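Local structure of putative aminotransferase (Actinomadura melliaura, 4ZWV) at the interface of chains A and B. The protein is a putative pyridoxal phosphate-dependent sugar aminotransferase involved in making the aminopentose of the indolocarbazole AT2433. Numbering follows the deposited sequence. Chains: chain A/B, Putative aminotransferase.

The interface of chains A and B. Residues chain A 84-85, 319, 321, 327; chain B 219, 225, 228, 230.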
loop_
_atom_site.group_PDB
_atom_site.type_symbol
_atom_site.label_atom_id
_atom_site.label_comp_id
_atom_site.label_asym_id
_atom_site.label_seq_id
_atom_site.Cartn_x
_atom_site.Cartn_y
_atom_site.Cartn_z
ATOM N N PHE A 84 -15.556 0.369 -8.426
ATOM C CA PHE A 84 -14.346 1.175 -8.475
ATOM C C PHE A 84 -13.223 0.265 -8.967
ATOM O O PHE A 84 -13.225 -0.938 -8.695
ATOM C CB PHE A 84 -14.015 1.779 -7.109
ATOM C CG PHE A 84 -12.780 2.634 -7.114
ATOM C CD1 PHE A 84 -12.710 3.758 -7.920
ATOM C CD2 PHE A 84 -11.694 2.314 -6.310
ATOM C CE1 PHE A 84 -11.580 4.557 -7.936
ATOM C CE2 PHE A 84 -10.558 3.110 -6.318
ATOM C CZ PHE A 84 -10.501 4.232 -7.134
ATOM N N GLU A 85 -12.267 0.842 -9.692
ATOM C CA GLU A 85 -11.241 0.047 -10.365
ATOM C C GLU A 85 -10.438 -0.846 -9.417
ATOM O O GLU A 85 -9.984 -1.918 -9.818
ATOM C CB GLU A 85 -10.286 0.959 -11.139
ATOM C CG GLU A 85 -10.818 1.443 -12.494
ATOM C CD GLU A 85 -11.769 2.635 -12.396
ATOM O OE1 GLU A 85 -12.098 3.087 -11.275
ATOM O OE2 GLU A 85 -12.167 3.138 -13.469
ATOM N N LEU A 319 -21.110 9.589 -12.461
ATOM C CA LEU A 319 -20.635 8.244 -12.203
ATOM C C LEU A 319 -19.598 8.232 -11.090
ATOM O O LEU A 319 -18.805 9.161 -10.957
ATOM C CB LEU A 319 -20.021 7.653 -13.472
ATOM C CG LEU A 319 -20.923 7.491 -14.688
ATOM C CD1 LEU A 319 -20.084 7.167 -15.918
ATOM C CD2 LEU A 319 -21.932 6.390 -14.422
ATOM N N SER A 321 -17.437 5.656 -11.108
ATOM C CA SER A 321 -16.346 5.208 -11.969
ATOM C C SER A 321 -16.862 4.897 -13.367
ATOM O O SER A 321 -18.059 4.705 -13.566
ATOM C CB SER A 321 -15.666 3.957 -11.397
ATOM O OG SER A 321 -14.834 4.277 -10.294
ATOM N N HIS A 327 -11.999 -0.255 -20.075
ATOM C CA HIS A 327 -10.611 0.209 -20.058
ATOM C C HIS A 327 -9.737 -0.593 -21.004
ATOM O O HIS A 327 -9.878 -1.821 -21.115
ATOM C CB HIS A 327 -10.053 0.134 -18.643
ATOM C CG HIS A 327 -10.632 1.156 -17.717
ATOM N ND1 HIS A 327 -10.668 2.499 -18.026
ATOM C CD2 HIS A 327 -11.202 1.032 -16.495
ATOM C CE1 HIS A 327 -11.224 3.160 -17.026
ATOM N NE2 HIS A 327 -11.555 2.295 -16.084
ATOM N N ILE B 219 -5.228 5.647 -13.375
ATOM C CA ILE B 219 -6.210 6.702 -13.593
ATOM C C ILE B 219 -5.544 8.075 -13.624
ATOM O O ILE B 219 -4.845 8.456 -12.685
ATOM C CB ILE B 219 -7.303 6.691 -12.496
ATOM C CG1 ILE B 219 -8.097 5.374 -12.559
ATOM C CG2 ILE B 219 -8.229 7.893 -12.651
ATOM C CD1 ILE B 219 -9.086 5.173 -11.426
ATOM N N ARG B 225 -13.657 12.176 -14.153
ATOM C CA ARG B 225 -14.064 10.850 -13.715
ATOM C C ARG B 225 -15.578 10.755 -13.510
ATOM O O ARG B 225 -16.170 9.688 -13.677
ATOM C CB ARG B 225 -13.302 10.486 -12.445
ATOM C CG ARG B 225 -11.807 10.302 -12.712
ATOM C CD ARG B 225 -11.002 10.310 -11.436
ATOM N NE ARG B 225 -11.353 9.194 -10.568
ATOM C CZ ARG B 225 -10.936 9.076 -9.316
ATOM N NH1 ARG B 225 -10.161 10.012 -8.785
ATOM N NH2 ARG B 225 -11.303 8.033 -8.593
ATOM N N GLY B 228 -16.924 9.580 -16.612
ATOM C CA GLY B 228 -16.292 8.366 -17.103
ATOM C C GLY B 228 -15.325 8.629 -18.242
ATOM O O GLY B 228 -15.001 7.727 -19.017
ATOM N N TYR B 230 -12.174 8.805 -18.951
ATOM C CA TYR B 230 -10.781 8.453 -18.737
ATOM C C TYR B 230 -10.613 6.997 -19.119
ATOM O O TYR B 230 -11.580 6.238 -19.126
ATOM C CB TYR B 230 -10.353 8.700 -17.280
ATOM C CG TYR B 230 -11.097 7.842 -16.288
ATOM C CD1 TYR B 230 -12.377 8.188 -15.869
ATOM C CD2 TYR B 230 -10.534 6.673 -15.791
ATOM C CE1 TYR B 230 -13.077 7.398 -14.973
ATOM C CE2 TYR B 230 -11.237 5.868 -14.890
ATOM C CZ TYR B 230 -12.496 6.243 -14.484
ATOM O OH TYR B 230 -13.210 5.455 -13.597
HETATM O O HOH W 1 -12.856 5.850 -10.724
#
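B:Tyr230 and A:Glu85 meet at the centre of this patch of the two-fold dimer interface: the phenol OH of B:Tyr230 donates a hydrogen bond of 2.5 Å to the carboxylate oxygen OE2 of A:Glu85. The acceptor uses its syn lone pair, OE2 lies in plane at the edge of the tyrosine ring, and carboxylate and ring planes are turned 52° apart. On its anti lone pair A:Glu85 OE2 also accepts from the imidazole NE2 of A:His327 at 2.8 Å, nearly in the plane of that ring. Two donors, one from each subunit, thus grip OE2 and, with the A:Ser321 bond to OE1, probably hold the carboxylate's rotation. The bend in the A:Glu85 chain at chi2 (81°) helps to direct its end to this junction. The packing is tight here, with A:His327 CE1 3.4 Å from B:Tyr230 CE2, while the methyl CD1 of B:Ile219 rests 3.8 Å from A:Glu85 CD. The other oxygen, A:Glu85 OE1, accepts from A:Ser321 OG at 3.1 Å, the donor lying 28° out of the carboxylate plane. An alanine in place of A:Glu85 would probably leave B:Tyr230 OH and A:His327 NE2 without their shared acceptor and the phenol freer to shift.

The looser side is hydrated. Water 1 links A:Glu85 OE1, A:Ser321 OG and B:Tyr230 OH, the last at 2.9 Å, whereas its bond to B:Arg225 NH2 is weak. B:Arg225 NH2 comes within 3.5 Å of A:Phe84 CE1, the guanidinium and ring planes moderately inclined; A:Leu319 CD1 merely approaches B:Gly228 N, at 4.0 Å. Through its inter-subunit hydrogen-bond junction, the site probably helps to anchor the B:Tyr230 segment of one subunit against helix 85-93 of the other, stabilising the dimer.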